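Local coordinates for beta-N-acetylglucosaminidase-like protein Glycoside hydrolase family 20 (Flavobacterium johnsoniae, PDB 6YHH), which probably hydrolyses terminal N-acetylhexosamine residues from chitin-derived oligosaccharides, as a chitobiase of glycoside hydrolase family 20, at residues A[291-295]-A[347-352]; A[299-303]-A[355-361]. The contacts are given in a common frame with arbitrary orientation. Numbering follows the deposited sequence.

Both interactions join the same two neighbouring helices of the catalytic domain, 289-302 and 341-358, with strand 310-312 lying between them in the chain. Interaction 1 (291-295 with 347-352) takes the earlier turns and interaction 2 (299-303 with 355-361) the C-terminal ends; their centres are about 12 Å apart. Each has a buried apolar side and a more exposed flank. Interaction 1 is aromatic and aliphatic packing with no hydrogen bond across it, whereas interaction 2 adds a salt bridge, a histidine-carboxylate bond and a water bridge. The two run into one another: Tyr292 O lies 3.5 Å from Met355 CE, and Leu352 CD2 4.3 Å from Phe299 CE2.

Interaction 1 of 2, residues A[291-295]-A[347-352]; sequences TYKIL and YFTMQL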
loop_
_atom_site.group_PDB
_atom_site.type_symbol
_atom_site.label_atom_id
_atom_site.label_comp_id
_atom_site.label_asym_id
_atom_site.label_seq_id
_atom_site.Cartn_x
_atom_site.Cartn_y
_atom_site.Cartn_z
ATOM N N THR A 291 -2.864 38.923 12.899
ATOM C CA THR A 291 -2.674 37.498 13.315
ATOM C C THR A 291 -4.028 36.882 13.738
ATOM O O THR A 291 -4.391 35.797 13.294
ATOM C CB THR A 291 -1.694 37.432 14.503
ATOM O OG1 THR A 291 -0.436 38.003 14.127
ATOM C CG2 THR A 291 -1.535 36.056 15.020
ATOM N N TYR A 292 -4.804 37.592 14.578
ATOM C CA TYR A 292 -6.092 37.114 15.046
ATOM C C TYR A 292 -7.128 37.093 13.941
ATOM O O TYR A 292 -7.931 36.150 13.864
ATOM C CB TYR A 292 -6.521 37.944 16.272
ATOM C CG TYR A 292 -5.525 37.855 17.402
ATOM C CD1 TYR A 292 -5.428 36.714 18.176
ATOM C CD2 TYR A 292 -4.645 38.909 17.662
ATOM C CE1 TYR A 292 -4.497 36.621 19.179
ATOM C CE2 TYR A 292 -3.684 38.818 18.646
ATOM C CZ TYR A 292 -3.630 37.697 19.428
ATOM O OH TYR A 292 -2.704 37.624 20.469
ATOM N N LYS A 293 -7.121 38.087 13.062
ATOM C CA LYS A 293 -7.996 38.124 11.903
ATOM C C LYS A 293 -7.812 36.898 11.018
ATOM O O LYS A 293 -8.809 36.234 10.663
ATOM C CB LYS A 293 -7.805 39.405 11.114
ATOM C CG LYS A 293 -8.763 39.504 9.926
ATOM C CD LYS A 293 -8.697 40.816 9.173
ATOM C CE LYS A 293 -9.620 40.791 7.946
ATOM N N ILE A 294 -6.562 36.592 10.652
ATOM C CA ILE A 294 -6.294 35.488 9.775
ATOM C C ILE A 294 -6.665 34.167 10.473
ATOM O O ILE A 294 -7.282 33.286 9.884
ATOM C CB ILE A 294 -4.811 35.472 9.341
ATOM C CG1 ILE A 294 -4.636 36.640 8.303
ATOM C CG2 ILE A 294 -4.479 34.167 8.660
ATOM C CD1 ILE A 294 -3.220 36.957 8.022
ATOM N N LEU A 295 -6.265 34.018 11.735
ATOM C CA LEU A 295 -6.618 32.813 12.461
ATOM C C LEU A 295 -8.152 32.624 12.585
ATOM O O LEU A 295 -8.665 31.546 12.401
ATOM C CB LEU A 295 -5.941 32.737 13.830
ATOM C CG LEU A 295 -4.398 32.556 13.787
ATOM C CD1 LEU A 295 -3.715 32.726 15.118
ATOM C CD2 LEU A 295 -4.147 31.186 13.210
ATOM N N TYR A 347 -2.158 34.355 26.906
ATOM C CA TYR A 347 -3.067 35.421 26.406
ATOM C C TYR A 347 -3.510 35.226 24.939
ATOM O O TYR A 347 -4.692 35.289 24.596
ATOM C CB TYR A 347 -2.376 36.743 26.549
ATOM C CG TYR A 347 -3.152 37.891 25.971
ATOM C CD1 TYR A 347 -3.027 38.222 24.682
ATOM C CD2 TYR A 347 -4.038 38.637 26.771
ATOM C CE1 TYR A 347 -3.786 39.226 24.114
ATOM C CE2 TYR A 347 -4.791 39.673 26.216
ATOM C CZ TYR A 347 -4.654 39.952 24.891
ATOM O OH TYR A 347 -5.362 40.983 24.245
ATOM N N PHE A 348 -2.511 34.960 24.086
ATOM C CA PHE A 348 -2.727 34.660 22.660
ATOM C C PHE A 348 -3.687 33.490 22.512
ATOM O O PHE A 348 -4.654 33.583 21.808
ATOM C CB PHE A 348 -1.352 34.346 22.014
ATOM C CG PHE A 348 -1.453 33.715 20.682
ATOM C CD1 PHE A 348 -1.709 34.463 19.529
ATOM C CD2 PHE A 348 -1.344 32.326 20.559
ATOM C CE1 PHE A 348 -1.828 33.845 18.269
ATOM C CE2 PHE A 348 -1.447 31.708 19.301
ATOM C CZ PHE A 348 -1.695 32.472 18.169
ATOM N N THR A 349 -3.412 32.396 23.193
ATOM C CA THR A 349 -4.254 31.217 23.217
ATOM C C THR A 349 -5.706 31.497 23.635
ATOM O O THR A 349 -6.675 31.054 22.988
ATOM C CB THR A 349 -3.662 30.133 24.147
ATOM O OG1 THR A 349 -2.348 29.788 23.665
ATOM C CG2 THR A 349 -4.542 28.919 24.220
ATOM N N MET A 350 -5.851 32.352 24.656
ATOM C CA MET A 350 -7.195 32.709 25.148
ATOM C C MET A 350 -7.926 33.664 24.231
ATOM O O MET A 350 -9.188 33.711 24.314
ATOM C CB MET A 350 -7.135 33.239 26.600
ATOM C CG MET A 350 -6.858 32.102 27.602
ATOM S SD MET A 350 -8.007 30.724 27.510
ATOM C CE MET A 350 -9.524 31.710 27.634
ATOM N N GLN A 351 -7.216 34.333 23.314
ATOM C CA GLN A 351 -7.869 35.070 22.242
ATOM C C GLN A 351 -8.512 34.115 21.199
ATOM O O GLN A 351 -9.477 34.438 20.515
ATOM C CB GLN A 351 -6.963 36.098 21.541
ATOM C CG GLN A 351 -6.269 37.068 22.416
ATOM C CD GLN A 351 -7.163 37.649 23.460
ATOM O OE1 GLN A 351 -6.983 37.412 24.687
ATOM N NE2 GLN A 351 -8.130 38.378 23.008
ATOM N N LEU A 352 -7.925 32.911 21.039
ATOM C CA LEU A 352 -8.433 31.900 20.079
ATOM C C LEU A 352 -9.671 31.168 20.680
ATOM O O LEU A 352 -10.490 30.596 19.967
ATOM C CB LEU A 352 -7.346 30.836 19.822
ATOM C CG LEU A 352 -5.992 31.441 19.403
ATOM C CD1 LEU A 352 -5.055 30.355 18.904
ATOM C CD2 LEU A 352 -6.148 32.436 18.268
#
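Tyr347 stands at the outer end of the contact, its CE1 4.1 Å from Tyr292 OH, which meets the ring at its edge. One residue on, Phe348, in the t rotamer, reaches its ring across to helix 289-302. Its CE1 is 3.9 Å from Thr291 CG2, its CZ 3.7 Å from Leu295 CD1, and its CD1 3.4 Å from Tyr292 OH; that hydroxyl is hydrogen-bonded to Pro286 O. The Phe348 and Tyr292 rings meet obliquely, centroids 5.6 Å apart and planes at 46°. Here two side-by-side helices of the TIM-barrel catalytic domain run in roughly the same direction, their local axes 11.1 Å apart and crossing at -39°, and Tyr292 packs as a knob into the hole formed by Tyr347, Phe348, Gln351 and Leu352. Gln351 lays CB 3.5 Å from Tyr292 CE1 on the more exposed flank. On the buried side, Leu352 brings CD2 within 4.0 Å of Leu295 CD1 and 4.3 Å of Tyr292 CD1.

Interaction 2 of 2, residues A[299-303]-A[355-361]; sequences FDEVC and MLKKHGK
At the apolar centre the Phe299 ring (chi1 m) takes Leu356 CD2 over one face, 3.7 Å from its centroid (CH-pi), with Met355 SD at its edge, 3.9 Å from Phe299 CD2, a Met-aromatic pair. Residues 299-302 and 355-358 are helical; CA atoms pair Phe299 with Leu356 (7.1 Å) and Cys303 with His359 (6.5 Å). Cys303 SG lies 4.0 Å from Leu356 CD2 and its CB 3.7 Å from His359 CB. Farther out, Asp300 OD1 (chi1 m) accepts a hydrogen bond from His359 NE2 (chi1 m) at 2.9 Å and salt-bridges Lys358 NZ at 2.7 Å, Lys358 being t, t, p (chi3 84°). Gly360 (phi 83°) ends the second helix in a Schellman motif: Lys361 N to Leu356 O and Gly360 N to Lys357 O, both 2.9 Å. A water accepts from Lys361 NZ (3.0 Å), which also bonds Gly308 O, and donates to Cys303 O (2.8 Å). Phe311 of strand 310-312 meets Phe299 edge-to-face and touches Leu356: outer TIM-barrel helices on a barrel strand.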
loop_
_atom_site.group_PDB
_atom_site.type_symbol
_atom_site.label_atom_id
_atom_site.label_comp_id
_atom_site.label_asym_id
_atom_site.label_seq_id
_atom_site.Cartn_x
_atom_site.Cartn_y
_atom_site.Cartn_z
ATOM N N PHE A 299 -10.188 29.367 11.218
ATOM C CA PHE A 299 -11.121 28.548 11.978
ATOM C C PHE A 299 -12.494 28.563 11.327
ATOM O O PHE A 299 -13.170 27.576 11.282
ATOM C CB PHE A 299 -11.209 29.023 13.421
ATOM C CG PHE A 299 -9.946 28.855 14.201
ATOM C CD1 PHE A 299 -9.232 27.666 14.174
ATOM C CD2 PHE A 299 -9.465 29.896 15.003
ATOM C CE1 PHE A 299 -8.061 27.523 14.876
ATOM C CE2 PHE A 299 -8.275 29.761 15.720
ATOM C CZ PHE A 299 -7.558 28.582 15.653
ATOM N N ASP A 300 -12.925 29.703 10.810
ATOM C CA ASP A 300 -14.206 29.717 10.145
ATOM C C ASP A 300 -14.294 28.746 8.970
ATOM O O ASP A 300 -15.360 28.186 8.709
ATOM C CB ASP A 300 -14.503 31.110 9.569
ATOM C CG ASP A 300 -14.931 32.128 10.574
ATOM O OD1 ASP A 300 -15.258 31.786 11.684
ATOM O OD2 ASP A 300 -14.900 33.366 10.147
ATOM N N GLU A 301 -13.180 28.564 8.280
ATOM C CA GLU A 301 -13.090 27.627 7.148
ATOM C C GLU A 301 -12.838 26.166 7.540
ATOM O O GLU A 301 -13.437 25.252 6.960
ATOM C CB GLU A 301 -12.068 28.123 6.191
ATOM C CG GLU A 301 -12.134 27.395 4.878
ATOM C CD GLU A 301 -11.174 27.887 3.827
ATOM O OE1 GLU A 301 -10.187 28.605 4.069
ATOM O OE2 GLU A 301 -11.474 27.373 2.710
ATOM N N VAL A 302 -12.010 25.979 8.547
ATOM C CA VAL A 302 -11.538 24.671 8.927
ATOM C C VAL A 302 -12.385 23.961 9.988
ATOM O O VAL A 302 -12.647 22.760 9.902
ATOM C CB VAL A 302 -10.097 24.761 9.408
ATOM C CG1 VAL A 302 -9.628 23.362 9.871
ATOM C CG2 VAL A 302 -9.133 25.182 8.325
ATOM N N CYS A 303 -12.895 24.695 10.974
ATOM C CA CYS A 303 -13.661 24.039 12.046
ATOM C C CYS A 303 -14.885 23.261 11.527
ATOM O O CYS A 303 -15.178 22.229 12.045
ATOM C CB CYS A 303 -14.080 24.992 13.140
ATOM S SG CYS A 303 -12.728 25.646 14.106
ATOM N N MET A 355 -13.071 32.139 19.434
ATOM C CA MET A 355 -13.170 31.734 18.021
ATOM C C MET A 355 -13.543 30.278 17.918
ATOM O O MET A 355 -14.465 29.957 17.189
ATOM C CB MET A 355 -11.827 31.971 17.350
ATOM C CG MET A 355 -11.271 33.383 17.478
ATOM S SD MET A 355 -9.667 33.417 16.620
ATOM C CE MET A 355 -9.085 35.063 17.023
ATOM N N LEU A 356 -12.881 29.414 18.699
ATOM C CA LEU A 356 -13.223 28.015 18.697
ATOM C C LEU A 356 -14.609 27.806 19.261
ATOM O O LEU A 356 -15.362 26.996 18.719
ATOM C CB LEU A 356 -12.169 27.176 19.448
ATOM C CG LEU A 356 -10.790 27.216 18.808
ATOM C CD1 LEU A 356 -9.780 26.391 19.635
ATOM C CD2 LEU A 356 -10.815 26.769 17.382
ATOM N N LYS A 357 -14.948 28.541 20.337
ATOM C CA LYS A 357 -16.255 28.281 20.964
ATOM C C LYS A 357 -17.404 28.694 20.021
ATOM O O LYS A 357 -18.501 28.119 20.043
ATOM C CB LYS A 357 -16.353 29.047 22.250
ATOM C CG LYS A 357 -17.553 28.602 23.123
ATOM C CD LYS A 357 -17.509 29.064 24.531
ATOM C CE LYS A 357 -18.569 28.330 25.323
ATOM N NZ LYS A 357 -18.416 28.885 26.686
ATOM N N LYS A 358 -17.159 29.671 19.175
ATOM C CA LYS A 358 -18.134 30.146 18.207
ATOM C C LYS A 358 -18.505 28.983 17.241
ATOM O O LYS A 358 -19.644 28.891 16.761
ATOM C CB LYS A 358 -17.516 31.226 17.366
ATOM C CG LYS A 358 -18.466 31.908 16.415
ATOM C CD LYS A 358 -17.763 32.983 15.596
ATOM C CE LYS A 358 -17.076 32.401 14.403
ATOM N NZ LYS A 358 -16.456 33.410 13.479
ATOM N N HIS A 359 -17.563 28.058 17.043
ATOM C CA HIS A 359 -17.812 26.846 16.212
ATOM C C HIS A 359 -18.229 25.622 17.019
ATOM O O HIS A 359 -18.331 24.526 16.441
ATOM C CB HIS A 359 -16.564 26.566 15.346
ATOM C CG HIS A 359 -16.244 27.692 14.402
ATOM N ND1 HIS A 359 -17.059 27.990 13.343
ATOM C CD2 HIS A 359 -15.273 28.626 14.400
ATOM C CE1 HIS A 359 -16.610 29.079 12.738
ATOM N NE2 HIS A 359 -15.516 29.476 13.343
ATOM N N GLY A 360 -18.370 25.802 18.325
ATOM C CA GLY A 360 -18.743 24.765 19.240
ATOM C C GLY A 360 -17.615 23.882 19.716
ATOM O O GLY A 360 -17.822 22.728 20.104
ATOM N N LYS A 361 -16.407 24.442 19.676
ATOM C CA LYS A 361 -15.207 23.634 20.026
ATOM C C LYS A 361 -14.547 24.071 21.274
ATOM O O LYS A 361 -14.465 25.276 21.609
ATOM C CB LYS A 361 -14.170 23.709 18.900
ATOM C CG LYS A 361 -14.747 23.570 17.510
ATOM C CD LYS A 361 -15.442 22.196 17.340
ATOM C CE LYS A 361 -16.019 22.031 15.959
ATOM N NZ LYS A 361 -16.902 20.831 15.828
HETATM O O HOH W 1 -17.723 21.471 13.046
#